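Local coordinates for protein vestitone reductase (Medicago sativa, PDB 2P4H) that catalyses the stereospecific, NADPH-dependent reduction of (3R)-vestitone to the isoflavanol DMI, the penultimate step in making the alfalfa phytoalexin medicarpin, at residues A[15-19]-A[44-48]; A[168-172]-A[183-187]; A[190-194]-A[308-312]; A[217-223]-A[281-287]; A[256-261]-A[272-278]. All blocks are in the same frame, centred on the assembly; numbering follows the deposited sequence.

Contact 1 (A[15-19]-A[44-48]); sequences SWIIK and FLTNL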
# COMPACT_ATOMS: atom_id res chain seq x y z
N SER A 15 -3.84 0.94 9.39
CA SER A 15 -3.58 0.79 10.81
C SER A 15 -2.09 0.89 11.13
O SER A 15 -1.72 1.44 12.17
CB SER A 15 -4.17 -0.53 11.34
OG SER A 15 -3.61 -1.67 10.70
N TRP A 16 -1.24 0.37 10.25
CA TRP A 16 0.19 0.46 10.52
C TRP A 16 0.64 1.91 10.43
O TRP A 16 1.47 2.37 11.22
CB TRP A 16 1.01 -0.39 9.54
CG TRP A 16 2.43 -0.49 9.99
CD1 TRP A 16 3.47 0.31 9.61
CD2 TRP A 16 2.93 -1.34 11.02
NE1 TRP A 16 4.59 0.01 10.35
CE2 TRP A 16 4.28 -1.00 11.23
CE3 TRP A 16 2.36 -2.35 11.80
CZ2 TRP A 16 5.08 -1.64 12.18
CZ3 TRP A 16 3.15 -2.99 12.75
CH2 TRP A 16 4.49 -2.63 12.93
N ILE A 17 0.09 2.65 9.48
CA ILE A 17 0.43 4.06 9.32
C ILE A 17 -0.03 4.86 10.55
O ILE A 17 0.66 5.77 10.98
CB ILE A 17 -0.19 4.63 8.02
CG1 ILE A 17 0.63 4.13 6.82
CG2 ILE A 17 -0.21 6.15 8.06
CD1 ILE A 17 0.12 4.59 5.47
N ILE A 18 -1.19 4.51 11.11
CA ILE A 18 -1.67 5.20 12.31
C ILE A 18 -0.68 4.94 13.45
O ILE A 18 -0.30 5.86 14.18
CB ILE A 18 -3.08 4.72 12.71
CG1 ILE A 18 -4.10 5.24 11.70
CG2 ILE A 18 -3.42 5.19 14.13
CD1 ILE A 18 -5.52 4.79 11.96
N LYS A 19 -0.26 3.69 13.59
CA LYS A 19 0.70 3.30 14.61
C LYS A 19 1.97 4.14 14.46
O LYS A 19 2.47 4.73 15.43
CB LYS A 19 1.04 1.81 14.46
CG LYS A 19 2.16 1.30 15.34
CD LYS A 19 2.41 -0.18 15.07
CE LYS A 19 3.57 -0.73 15.87
NZ LYS A 19 4.87 -0.14 15.48
N PHE A 44 -7.56 -2.69 18.70
CA PHE A 44 -6.18 -2.79 18.25
C PHE A 44 -5.64 -1.43 17.84
O PHE A 44 -4.43 -1.26 17.69
CB PHE A 44 -6.05 -3.82 17.12
CG PHE A 44 -6.69 -3.39 15.82
CD1 PHE A 44 -5.94 -2.74 14.85
CD2 PHE A 44 -8.03 -3.66 15.57
CE1 PHE A 44 -6.51 -2.37 13.64
CE2 PHE A 44 -8.61 -3.30 14.36
CZ PHE A 44 -7.85 -2.65 13.39
N LEU A 45 -6.54 -0.46 17.66
CA LEU A 45 -6.14 0.89 17.31
C LEU A 45 -6.12 1.77 18.56
O LEU A 45 -5.15 2.48 18.82
CB LEU A 45 -7.10 1.50 16.28
CG LEU A 45 -7.03 1.01 14.84
CD1 LEU A 45 -8.06 1.75 14.00
CD2 LEU A 45 -5.63 1.25 14.28
N THR A 46 -7.20 1.72 19.34
CA THR A 46 -7.29 2.54 20.55
C THR A 46 -6.29 2.13 21.63
O THR A 46 -6.01 2.90 22.55
CB THR A 46 -8.72 2.51 21.14
OG1 THR A 46 -9.10 1.16 21.42
CG2 THR A 46 -9.71 3.12 20.16
N ASN A 47 -5.75 0.92 21.51
CA ASN A 47 -4.77 0.44 22.47
C ASN A 47 -3.35 0.81 22.06
O ASN A 47 -2.40 0.61 22.82
CB ASN A 47 -4.87 -1.08 22.64
CG ASN A 47 -6.11 -1.50 23.41
OD1 ASN A 47 -6.40 -0.96 24.48
ND2 ASN A 47 -6.85 -2.47 22.88
N LEU A 48 -3.20 1.34 20.85
CA LEU A 48 -1.89 1.75 20.37
C LEU A 48 -1.36 2.88 21.24
O LEU A 48 -2.12 3.75 21.66
CB LEU A 48 -1.96 2.22 18.91
CG LEU A 48 -2.32 1.21 17.82
CD1 LEU A 48 -2.42 1.94 16.49
CD2 LEU A 48 -1.26 0.11 17.74
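Ser15 opens the segment on the helix side that faces 44-48. Its small side chain lets the second segment come close: Ser15 CB lies 3.7 Å from Leu45 CD2 and, at the edge of the Phe44 ring, 3.8 Å from Phe44 CE1. The hydroxyl finds its polar partner one turn back: Ser15 OG, in the p rotamer, hydrogen-bonds to Gly11 O. Trp16 and Ile17 lie on other sides of the helix. One turn on from Ser15, Ile18 again points toward 44-48 and packs against both leucines, with Ile18 CD1 4.2 Å from Leu45 CD2 and Ile18 CG2 4.1 Å from Leu48 CD1. Lys19 contributes the aliphatic base of its side chain: Lys19 CB is 4.0 Å from Leu48 CD1, while the largely extended chain carries NZ away to a salt bridge with Glu23. No hydrogen bond crosses the interface, so the fit depends on shape and apolar surface. Helix 12-23 starts within the glycine-rich GxGxxG segment of the Rossmann fold, whose residues are predicted to bind NADP(+), and Ile18 reaches that segment near Gly9. Ile18 also packs on Val28 and Thr30 of strand 27-31, and both Ile18 and Leu45 touch Leu55 of strand 55-57, so helix 43-46 lies beside helix 12-23 near this edge of the parallel sheet.

Contact 2 (A[168-172]-A[183-187]); sequences EKAVL and VTLIL
This is a buried helix-on-sheet contact in the Rossmann domain, where helix 158-177 packs on strand 182-187 of the central parallel sheet. Residues 168-172 are helical, phi/psi near -63/-43, with Leu172 N hydrogen-bonded to Glu168 O at 3.0 Å; residues 183-187 are extended, from -127/138 at Val183 to -86/106 at Ile186. The axes run nearly antiparallel, at 158°, and approach to 9.4 Å, with Glu168 CA and Thr184 CA 7.4 Å apart. Thr184 CB points toward the helix, whereas Val183 and Leu185 point away. Thr184 OG1, in the p rotamer, donates a hydrogen bond to Glu168 OE2 at 2.7 Å, which Glu168 reaches with chi1 and chi2 both t. A buried carboxylate is costly without polar partners; here Glu168 OE2 also forms a salt bridge with Arg246 and Glu168 OE1 hydrogen-bonds to Ser124. Leu172, in its m,t rotamer, brings CD2 to 3.7 Å from Thr184 CG2, and Val171 CG1 lies 4.3 Å from Thr184 CG2, so threonine serves as both donor and apolar surface. Such a helix, antiparallel to the strand after it, belongs to a beta-alpha-beta crossover, here from strand 119-125 to 182-187, the repeating unit of the Rossmann fold.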
# COMPACT_ATOMS: atom_id res chain seq x y z
N GLU A 168 -5.99 6.10 -9.65
CA GLU A 168 -4.77 6.90 -9.56
C GLU A 168 -4.76 8.00 -10.60
O GLU A 168 -4.35 9.13 -10.31
CB GLU A 168 -3.51 6.04 -9.71
CG GLU A 168 -2.28 6.78 -9.18
CD GLU A 168 -0.96 6.13 -9.54
OE1 GLU A 168 -0.93 4.92 -9.86
OE2 GLU A 168 0.07 6.83 -9.48
N LYS A 169 -5.19 7.69 -11.82
CA LYS A 169 -5.23 8.69 -12.87
C LYS A 169 -6.16 9.83 -12.47
O LYS A 169 -5.84 11.00 -12.68
CB LYS A 169 -5.68 8.08 -14.19
CG LYS A 169 -4.65 7.18 -14.84
CD LYS A 169 -5.06 6.80 -16.25
CE LYS A 169 -3.95 6.03 -16.96
NZ LYS A 169 -4.31 5.75 -18.38
N ALA A 170 -7.31 9.49 -11.90
CA ALA A 170 -8.27 10.51 -11.49
C ALA A 170 -7.69 11.42 -10.41
O ALA A 170 -7.87 12.64 -10.45
CB ALA A 170 -9.55 9.85 -11.00
N VAL A 171 -6.99 10.82 -9.46
CA VAL A 171 -6.38 11.58 -8.37
C VAL A 171 -5.33 12.56 -8.89
O VAL A 171 -5.32 13.74 -8.52
CB VAL A 171 -5.74 10.62 -7.33
CG1 VAL A 171 -4.85 11.40 -6.37
CG2 VAL A 171 -6.84 9.91 -6.55
N LEU A 172 -4.44 12.08 -9.76
CA LEU A 172 -3.40 12.94 -10.30
C LEU A 172 -3.99 14.09 -11.11
O LEU A 172 -3.57 15.24 -10.98
CB LEU A 172 -2.45 12.11 -11.18
CG LEU A 172 -1.59 11.10 -10.42
CD1 LEU A 172 -1.01 10.09 -11.39
CD2 LEU A 172 -0.48 11.83 -9.67
N VAL A 183 0.71 13.40 -4.05
CA VAL A 183 1.76 12.42 -4.27
C VAL A 183 1.04 11.08 -4.28
O VAL A 183 0.12 10.86 -3.49
CB VAL A 183 2.82 12.39 -3.13
CG1 VAL A 183 3.57 11.07 -3.15
CG2 VAL A 183 3.79 13.54 -3.31
N THR A 184 1.43 10.21 -5.20
CA THR A 184 0.85 8.88 -5.24
C THR A 184 2.00 7.91 -5.05
O THR A 184 3.10 8.12 -5.58
CB THR A 184 0.12 8.57 -6.58
OG1 THR A 184 1.05 8.61 -7.67
CG2 THR A 184 -1.00 9.57 -6.81
N LEU A 185 1.77 6.87 -4.27
CA LEU A 185 2.80 5.87 -4.02
C LEU A 185 2.39 4.56 -4.68
O LEU A 185 1.35 3.99 -4.34
CB LEU A 185 3.00 5.66 -2.52
CG LEU A 185 3.77 6.76 -1.77
CD1 LEU A 185 3.59 6.58 -0.27
CD2 LEU A 185 5.24 6.70 -2.15
N ILE A 186 3.20 4.11 -5.63
CA ILE A 186 2.92 2.87 -6.33
C ILE A 186 3.52 1.76 -5.48
O ILE A 186 4.74 1.57 -5.43
CB ILE A 186 3.55 2.90 -7.73
CG1 ILE A 186 3.05 4.15 -8.49
CG2 ILE A 186 3.20 1.64 -8.50
CD1 ILE A 186 3.81 4.45 -9.78
N LEU A 187 2.65 1.02 -4.80
CA LEU A 187 3.07 -0.02 -3.87
C LEU A 187 2.96 -1.45 -4.38
O LEU A 187 1.95 -1.85 -4.95
CB LEU A 187 2.28 0.11 -2.57
CG LEU A 187 2.38 1.48 -1.88
CD1 LEU A 187 1.40 1.55 -0.72
CD2 LEU A 187 3.79 1.72 -1.40

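Contact 3 (A[190-194]-A[308-312]); sequences IVGRF and MFDDA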
# COMPACT_ATOMS: atom_id res chain seq x y z
N ILE A 190 3.13 -5.46 0.01
CA ILE A 190 3.51 -4.83 1.28
C ILE A 190 3.59 -5.92 2.34
O ILE A 190 2.60 -6.63 2.59
CB ILE A 190 2.47 -3.78 1.68
CG1 ILE A 190 2.31 -2.75 0.55
CG2 ILE A 190 2.89 -3.09 2.97
CD1 ILE A 190 1.14 -1.82 0.74
N VAL A 191 4.75 -6.05 2.98
CA VAL A 191 4.98 -7.11 3.96
C VAL A 191 5.70 -6.65 5.22
O VAL A 191 6.55 -5.76 5.17
CB VAL A 191 5.81 -8.24 3.29
CG1 VAL A 191 6.08 -9.38 4.26
CG2 VAL A 191 5.09 -8.74 2.04
N GLY A 192 5.35 -7.26 6.36
CA GLY A 192 5.98 -6.92 7.63
C GLY A 192 5.09 -7.34 8.78
O GLY A 192 4.28 -8.25 8.63
N ARG A 193 5.26 -6.70 9.93
CA ARG A 193 4.39 -7.01 11.06
C ARG A 193 3.07 -6.30 10.76
O ARG A 193 3.00 -5.46 9.87
CB ARG A 193 4.96 -6.45 12.37
CG ARG A 193 6.25 -7.08 12.85
CD ARG A 193 6.58 -6.58 14.26
NE ARG A 193 5.51 -6.92 15.19
CZ ARG A 193 5.38 -8.10 15.80
NH1 ARG A 193 6.26 -9.07 15.58
NH2 ARG A 193 4.35 -8.32 16.61
N PHE A 194 2.03 -6.66 11.50
CA PHE A 194 0.72 -6.04 11.31
C PHE A 194 -0.06 -6.05 12.61
O PHE A 194 0.19 -6.89 13.48
CB PHE A 194 -0.06 -6.76 10.20
CG PHE A 194 -0.20 -8.25 10.41
CD1 PHE A 194 -1.31 -8.78 11.06
CD2 PHE A 194 0.77 -9.12 9.92
CE1 PHE A 194 -1.45 -10.16 11.23
CE2 PHE A 194 0.64 -10.50 10.08
CZ PHE A 194 -0.47 -11.02 10.73
N MET A 308 12.08 -7.75 6.42
CA MET A 308 10.70 -7.85 5.96
C MET A 308 10.10 -9.23 6.20
O MET A 308 9.01 -9.35 6.77
CB MET A 308 10.65 -7.50 4.47
CG MET A 308 9.27 -7.60 3.85
SD MET A 308 9.34 -7.31 2.07
CE MET A 308 10.34 -8.70 1.55
N PHE A 309 10.80 -10.27 5.77
CA PHE A 309 10.32 -11.63 5.96
C PHE A 309 10.28 -12.01 7.44
O PHE A 309 9.34 -12.65 7.88
CB PHE A 309 11.18 -12.63 5.19
CG PHE A 309 10.83 -12.73 3.73
CD1 PHE A 309 9.62 -13.27 3.32
CD2 PHE A 309 11.71 -12.25 2.76
CE1 PHE A 309 9.27 -13.34 1.97
CE2 PHE A 309 11.37 -12.31 1.40
CZ PHE A 309 10.15 -12.86 1.01
N ASP A 310 11.29 -11.61 8.21
CA ASP A 310 11.30 -11.97 9.62
C ASP A 310 10.18 -11.31 10.40
O ASP A 310 9.53 -11.95 11.22
CB ASP A 310 12.63 -11.64 10.28
CG ASP A 310 12.77 -12.31 11.64
OD1 ASP A 310 12.77 -13.56 11.67
OD2 ASP A 310 12.87 -11.60 12.66
N ASP A 311 9.93 -10.03 10.14
CA ASP A 311 8.87 -9.33 10.85
C ASP A 311 7.52 -9.98 10.55
O ASP A 311 6.70 -10.16 11.44
CB ASP A 311 8.84 -7.84 10.48
CG ASP A 311 9.95 -7.06 11.16
OD1 ASP A 311 10.45 -7.53 12.20
OD2 ASP A 311 10.31 -5.96 10.68
N ALA A 312 7.29 -10.34 9.29
CA ALA A 312 6.04 -10.98 8.91
C ALA A 312 5.92 -12.36 9.56
O ALA A 312 4.87 -12.70 10.11
CB ALA A 312 5.96 -11.10 7.39
O HOH W 1 8.99 -9.00 14.50
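Strand 189-191 ends in this contact, and from Gly192 the chain passes as a loop over one side of helix 305-319. The backbones come very close: Gly192 CA and Ala312 CA are 4.3 Å apart, and Gly192 O makes a CA-H...O contact of 3.3 Å with Ala312 CA. That oxygen has no conventional hydrogen-bond partner. Glycine is required here by phi/psi of 159/-156, at which a CB would be jammed against the carbonyl oxygen of Val191. Ala312 keeps the helix side of the crossing slim. The contact joins the C-terminal helix to a strand of the mixed sheet that also contains 219-226, outside the seven-stranded parallel sheet of the Rossmann fold. Val191 directs its side chain at the helix, with Val191 CB 3.6 Å from Met308 CG and Val191 CG1 3.6 Å from Ala312 CB; Met308 also packs on Met224. On the more open side, Arg193 CG lies 3.6 Å from Asp311 CB. Their charged ends are joined through water 1, which is 2.9 Å from Arg193 NH1 and 3.1 Å from Asp311 OD1. Each has a direct partner too: Arg193 forms a salt bridge with Glu318, and Asp311 OD2 accepts a hydrogen bond from His226.

Contact 4 (A[217-223]-A[281-287]); sequences IGVTRFH and IKGARLP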
# COMPACT_ATOMS: atom_id res chain seq x y z
N ILE A 217 1.14 -21.70 -5.59
CA ILE A 217 2.11 -20.81 -6.22
C ILE A 217 1.56 -20.20 -7.51
O ILE A 217 1.15 -20.91 -8.43
CB ILE A 217 3.43 -21.55 -6.53
CG1 ILE A 217 4.13 -21.93 -5.22
CG2 ILE A 217 4.34 -20.66 -7.37
CD1 ILE A 217 5.40 -22.75 -5.41
N GLY A 218 1.55 -18.87 -7.55
CA GLY A 218 1.09 -18.15 -8.72
C GLY A 218 2.21 -17.24 -9.17
O GLY A 218 2.81 -17.44 -10.22
N VAL A 219 2.50 -16.23 -8.35
CA VAL A 219 3.57 -15.29 -8.63
C VAL A 219 4.92 -15.98 -8.35
O VAL A 219 5.09 -16.62 -7.31
CB VAL A 219 3.44 -14.04 -7.74
CG1 VAL A 219 4.69 -13.18 -7.84
CG2 VAL A 219 2.21 -13.24 -8.17
N THR A 220 5.86 -15.85 -9.29
CA THR A 220 7.17 -16.45 -9.13
C THR A 220 8.32 -15.44 -9.03
O THR A 220 9.48 -15.81 -8.91
CB THR A 220 7.45 -17.47 -10.25
OG1 THR A 220 7.14 -16.88 -11.52
CG2 THR A 220 6.60 -18.72 -10.04
N ARG A 221 7.98 -14.15 -9.12
CA ARG A 221 8.95 -13.08 -8.92
C ARG A 221 8.11 -11.96 -8.34
O ARG A 221 7.20 -11.45 -9.00
CB ARG A 221 9.66 -12.62 -10.19
CG ARG A 221 10.77 -11.62 -9.87
CD ARG A 221 11.64 -11.31 -11.07
NE ARG A 221 10.88 -10.65 -12.12
CZ ARG A 221 11.21 -10.67 -13.41
NH1 ARG A 221 12.30 -11.31 -13.81
NH2 ARG A 221 10.45 -10.03 -14.30
N PHE A 222 8.42 -11.59 -7.11
CA PHE A 222 7.67 -10.60 -6.35
C PHE A 222 8.31 -9.23 -6.19
O PHE A 222 9.47 -9.14 -5.77
CB PHE A 222 7.44 -11.10 -4.92
CG PHE A 222 6.72 -12.42 -4.80
CD1 PHE A 222 5.41 -12.45 -4.34
CD2 PHE A 222 7.36 -13.62 -5.09
CE1 PHE A 222 4.75 -13.67 -4.15
CE2 PHE A 222 6.70 -14.84 -4.90
CZ PHE A 222 5.39 -14.86 -4.43
N HIS A 223 7.58 -8.16 -6.53
CA HIS A 223 8.10 -6.83 -6.21
C HIS A 223 7.57 -6.65 -4.78
O HIS A 223 6.41 -6.98 -4.49
CB HIS A 223 7.63 -5.71 -7.18
CG HIS A 223 6.25 -5.88 -7.76
ND1 HIS A 223 6.00 -5.65 -9.09
CD2 HIS A 223 5.05 -6.10 -7.17
CE1 HIS A 223 4.69 -5.73 -9.31
NE2 HIS A 223 4.10 -6.00 -8.16
N ILE A 281 9.47 -23.99 -12.58
CA ILE A 281 8.21 -23.59 -11.94
C ILE A 281 7.52 -22.56 -12.82
O ILE A 281 8.14 -21.59 -13.27
CB ILE A 281 8.46 -22.99 -10.53
CG1 ILE A 281 7.12 -22.72 -9.84
CG2 ILE A 281 9.28 -21.71 -10.64
CD1 ILE A 281 6.36 -23.97 -9.46
N LYS A 282 6.23 -22.76 -13.07
CA LYS A 282 5.47 -21.84 -13.90
C LYS A 282 4.77 -20.80 -13.04
O LYS A 282 4.26 -21.11 -11.96
CB LYS A 282 4.43 -22.62 -14.72
CG LYS A 282 5.03 -23.63 -15.69
CD LYS A 282 5.91 -22.95 -16.73
CE LYS A 282 6.43 -23.95 -17.75
NZ LYS A 282 7.23 -25.03 -17.12
N GLY A 283 4.74 -19.57 -13.52
CA GLY A 283 4.10 -18.51 -12.77
C GLY A 283 4.32 -17.13 -13.35
O GLY A 283 4.94 -16.98 -14.41
N ALA A 284 3.81 -16.13 -12.66
CA ALA A 284 3.93 -14.74 -13.09
C ALA A 284 5.19 -14.10 -12.52
O ALA A 284 5.36 -14.00 -11.31
CB ALA A 284 2.70 -13.96 -12.66
N ARG A 285 6.07 -13.66 -13.41
CA ARG A 285 7.31 -12.99 -13.01
C ARG A 285 7.01 -11.50 -13.09
O ARG A 285 7.06 -10.90 -14.16
CB ARG A 285 8.45 -13.35 -13.98
CG ARG A 285 8.79 -14.84 -14.04
CD ARG A 285 9.70 -15.27 -12.90
NE ARG A 285 9.94 -16.71 -12.92
CZ ARG A 285 10.76 -17.35 -12.08
NH1 ARG A 285 11.42 -16.68 -11.14
NH2 ARG A 285 10.89 -18.67 -12.16
N LEU A 286 6.69 -10.90 -11.94
CA LEU A 286 6.35 -9.48 -11.90
C LEU A 286 7.53 -8.57 -12.18
O LEU A 286 8.68 -8.92 -11.92
CB LEU A 286 5.74 -9.14 -10.54
CG LEU A 286 4.47 -9.93 -10.21
CD1 LEU A 286 4.03 -9.61 -8.80
CD2 LEU A 286 3.38 -9.60 -11.22
N PRO A 287 7.26 -7.37 -12.71
CA PRO A 287 8.31 -6.41 -13.02
C PRO A 287 8.89 -5.71 -11.80
O PRO A 287 8.22 -5.58 -10.77
CB PRO A 287 7.61 -5.42 -13.95
CG PRO A 287 6.22 -5.40 -13.40
CD PRO A 287 5.94 -6.86 -13.13
O HOH W 2 8.10 -18.79 -13.48
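His223 ND1 and Arg221 NE make hydrogen bonds to Pro287 O and Leu286 O respectively, both 2.8 Å, and Leu286 O also takes Arg221 NH2 at 3.2 Å. The backbones form a short parallel beta ladder with a beta bulge, adding strand 284-285 to strand 219-226 of the mixed sheet. Ala284 N bonds to Gly218 O (2.9 Å) and Leu286 N to Arg221 O (3.0 Å). Between the pairs Val219-Ala284 and Arg221-Arg285 the register slips by one, as Ala284 O takes two successive amides, Thr220 N at 2.8 Å and, weakly, Arg221 N at 3.4 Å. Gly283 suits its place: a CB would clash with Gly218 O and Thr220 CG2. Water 2 joins Thr220 OG1, Ile281 O and Arg285 NE, and Arg285 also forms a salt bridge with Glu257. Apolar packing follows: Ile217 CG2 is 4.3 Å from Ile281 CG1, and Leu286 CD1 sits 3.8 Å from Val219 CG1 and 4.0 Å from the centroid of the His223 ring, a CH-pi contact over its face.

Contact 5 (A[256-261]-A[272-278]); sequences IEEMSQ and ILTVDEL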
# COMPACT_ATOMS: atom_id res chain seq x y z
N ILE A 256 11.22 -16.27 -6.77
CA ILE A 256 10.83 -17.28 -5.79
C ILE A 256 12.00 -18.21 -5.44
O ILE A 256 12.05 -18.76 -4.34
CB ILE A 256 9.59 -18.07 -6.30
CG1 ILE A 256 8.96 -18.85 -5.15
CG2 ILE A 256 9.98 -18.99 -7.45
CD1 ILE A 256 7.56 -19.35 -5.46
N GLU A 257 12.94 -18.38 -6.37
CA GLU A 257 14.10 -19.23 -6.13
C GLU A 257 15.01 -18.60 -5.07
O GLU A 257 15.55 -19.30 -4.21
CB GLU A 257 14.89 -19.44 -7.43
CG GLU A 257 14.14 -20.19 -8.52
CD GLU A 257 13.23 -19.31 -9.37
OE1 GLU A 257 12.59 -19.85 -10.30
OE2 GLU A 257 13.15 -18.09 -9.12
N GLU A 258 15.18 -17.28 -5.13
CA GLU A 258 16.01 -16.59 -4.15
C GLU A 258 15.26 -16.58 -2.82
O GLU A 258 15.87 -16.64 -1.75
CB GLU A 258 16.33 -15.17 -4.62
CG GLU A 258 17.18 -15.17 -5.89
CD GLU A 258 17.60 -13.79 -6.34
OE1 GLU A 258 18.16 -13.68 -7.45
OE2 GLU A 258 17.37 -12.82 -5.59
N MET A 259 13.94 -16.50 -2.90
CA MET A 259 13.09 -16.52 -1.72
C MET A 259 13.33 -17.86 -0.99
O MET A 259 13.50 -17.90 0.22
CB MET A 259 11.63 -16.40 -2.18
CG MET A 259 10.58 -16.42 -1.10
SD MET A 259 8.94 -16.35 -1.86
CE MET A 259 8.53 -14.62 -1.68
N SER A 260 13.35 -18.95 -1.76
CA SER A 260 13.58 -20.27 -1.20
C SER A 260 14.94 -20.36 -0.50
O SER A 260 15.04 -20.91 0.60
CB SER A 260 13.51 -21.33 -2.30
OG SER A 260 13.95 -22.58 -1.81
N GLN A 261 15.98 -19.84 -1.14
CA GLN A 261 17.30 -19.90 -0.53
C GLN A 261 17.36 -19.12 0.78
O GLN A 261 17.92 -19.60 1.77
CB GLN A 261 18.37 -19.40 -1.50
CG GLN A 261 18.49 -20.27 -2.74
CD GLN A 261 19.66 -19.89 -3.63
OE1 GLN A 261 19.91 -18.71 -3.87
NE2 GLN A 261 20.37 -20.89 -4.14
N ILE A 272 10.40 -26.22 3.27
CA ILE A 272 10.37 -25.27 2.17
C ILE A 272 10.86 -25.87 0.87
O ILE A 272 11.89 -26.54 0.83
CB ILE A 272 11.26 -24.04 2.51
CG1 ILE A 272 10.72 -23.35 3.76
CG2 ILE A 272 11.31 -23.08 1.33
CD1 ILE A 272 11.61 -22.24 4.28
N LEU A 273 10.11 -25.62 -0.21
CA LEU A 273 10.48 -26.12 -1.52
C LEU A 273 11.87 -25.59 -1.85
O LEU A 273 12.14 -24.39 -1.71
CB LEU A 273 9.49 -25.65 -2.58
CG LEU A 273 8.10 -26.27 -2.53
CD1 LEU A 273 7.15 -25.49 -3.41
CD2 LEU A 273 8.18 -27.72 -2.99
N THR A 274 12.75 -26.48 -2.30
CA THR A 274 14.11 -26.09 -2.65
C THR A 274 14.18 -25.52 -4.06
O THR A 274 13.25 -25.63 -4.86
CB THR A 274 15.05 -27.30 -2.61
OG1 THR A 274 14.64 -28.25 -3.61
CG2 THR A 274 15.02 -27.97 -1.24
N VAL A 275 15.32 -24.91 -4.37
CA VAL A 275 15.54 -24.37 -5.70
C VAL A 275 15.35 -25.50 -6.71
O VAL A 275 14.73 -25.31 -7.75
CB VAL A 275 16.97 -23.77 -5.80
CG1 VAL A 275 17.38 -23.62 -7.26
CG2 VAL A 275 17.00 -22.41 -5.10
N ASP A 276 15.87 -26.69 -6.41
CA ASP A 276 15.72 -27.80 -7.35
C ASP A 276 14.25 -28.18 -7.55
O ASP A 276 13.83 -28.46 -8.67
CB ASP A 276 16.51 -29.02 -6.87
CG ASP A 276 16.67 -30.06 -7.96
OD1 ASP A 276 17.19 -29.71 -9.04
OD2 ASP A 276 16.29 -31.23 -7.75
N GLU A 277 13.48 -28.19 -6.47
CA GLU A 277 12.07 -28.54 -6.55
C GLU A 277 11.28 -27.46 -7.29
O GLU A 277 10.19 -27.72 -7.82
CB GLU A 277 11.49 -28.76 -5.15
CG GLU A 277 12.09 -29.98 -4.45
CD GLU A 277 11.61 -30.16 -3.03
OE1 GLU A 277 11.65 -29.19 -2.25
OE2 GLU A 277 11.20 -31.29 -2.68
N LEU A 278 11.83 -26.25 -7.34
CA LEU A 278 11.18 -25.14 -8.02
C LEU A 278 11.60 -25.00 -9.48
O LEU A 278 11.15 -24.10 -10.18
CB LEU A 278 11.47 -23.82 -7.29
CG LEU A 278 10.81 -23.68 -5.91
CD1 LEU A 278 11.44 -22.53 -5.14
CD2 LEU A 278 9.31 -23.46 -6.11
O HOH W 3 12.88 -22.31 -11.28
O HOH W 4 16.52 -23.75 -1.90
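A very short hydrogen bond, 2.6 Å from Ser260 OG to Leu273 O, is the one direct polar link between the first turns of helix 256-266 and the irregular segment 272-278. Serine suits the position because its small side chain, in the t rotamer, points straight at the loop and allows a close approach. Water 4 donates to Ser260 OG at 2.8 Å and accepts from Val275 N at 3.0 Å. A second bridge, water 3, donates to Glu257 OE1 and Leu278 O, each at 2.7 Å; Glu257 is also held by a salt bridge to Arg285. The loop has its own internal order. Thr274 OG1 accepts from Glu277 N at 3.1 Å, an ST motif, and Glu277 OE1 returns the bond by accepting from Thr274 N at 2.9 Å. The backbone of 275-277 coils helically, and Leu278 N closes the turn on Thr274 O at 2.9 Å. Apolar groups fill the space around Ser260: Leu278, buried, has CD1 3.7 Å from Ser260 CB and 4.4 Å from Ile256 CG1, while Val275, partly exposed, packs CG2 3.5 Å from Gln261 CG on the aliphatic part of that side chain. With a single direct hydrogen bond, the other polar links running through water and the rest apolar contact, the loop follows the helix without continuous backbone pairing.

Contacts 1 and 2 belong to the Rossmann part, their centres 24 Å apart: contact 1 lies by the predicted NADP(+)-binding turn and contact 2 on the central parallel sheet. The first segment of contact 3 follows the second of contact 2, as strand 182-187 leads into strand 189-191. Contacts 3 and 4 share the mixed sheet, through neighbouring strands 189-191 and 219-226. Contact 5 falls within the chain span of contact 4, which itself falls within that of contact 3. Contacts 4 and 5, centres 13 Å apart, meet through Arg285-Glu257; contact 3 touches contact 5 where Phe309 packs on Met259. Helix 305-319 packs against 190-194, which in turn touches Trp16 of helix 12-23, while contacts 4 and 5 lie farther out.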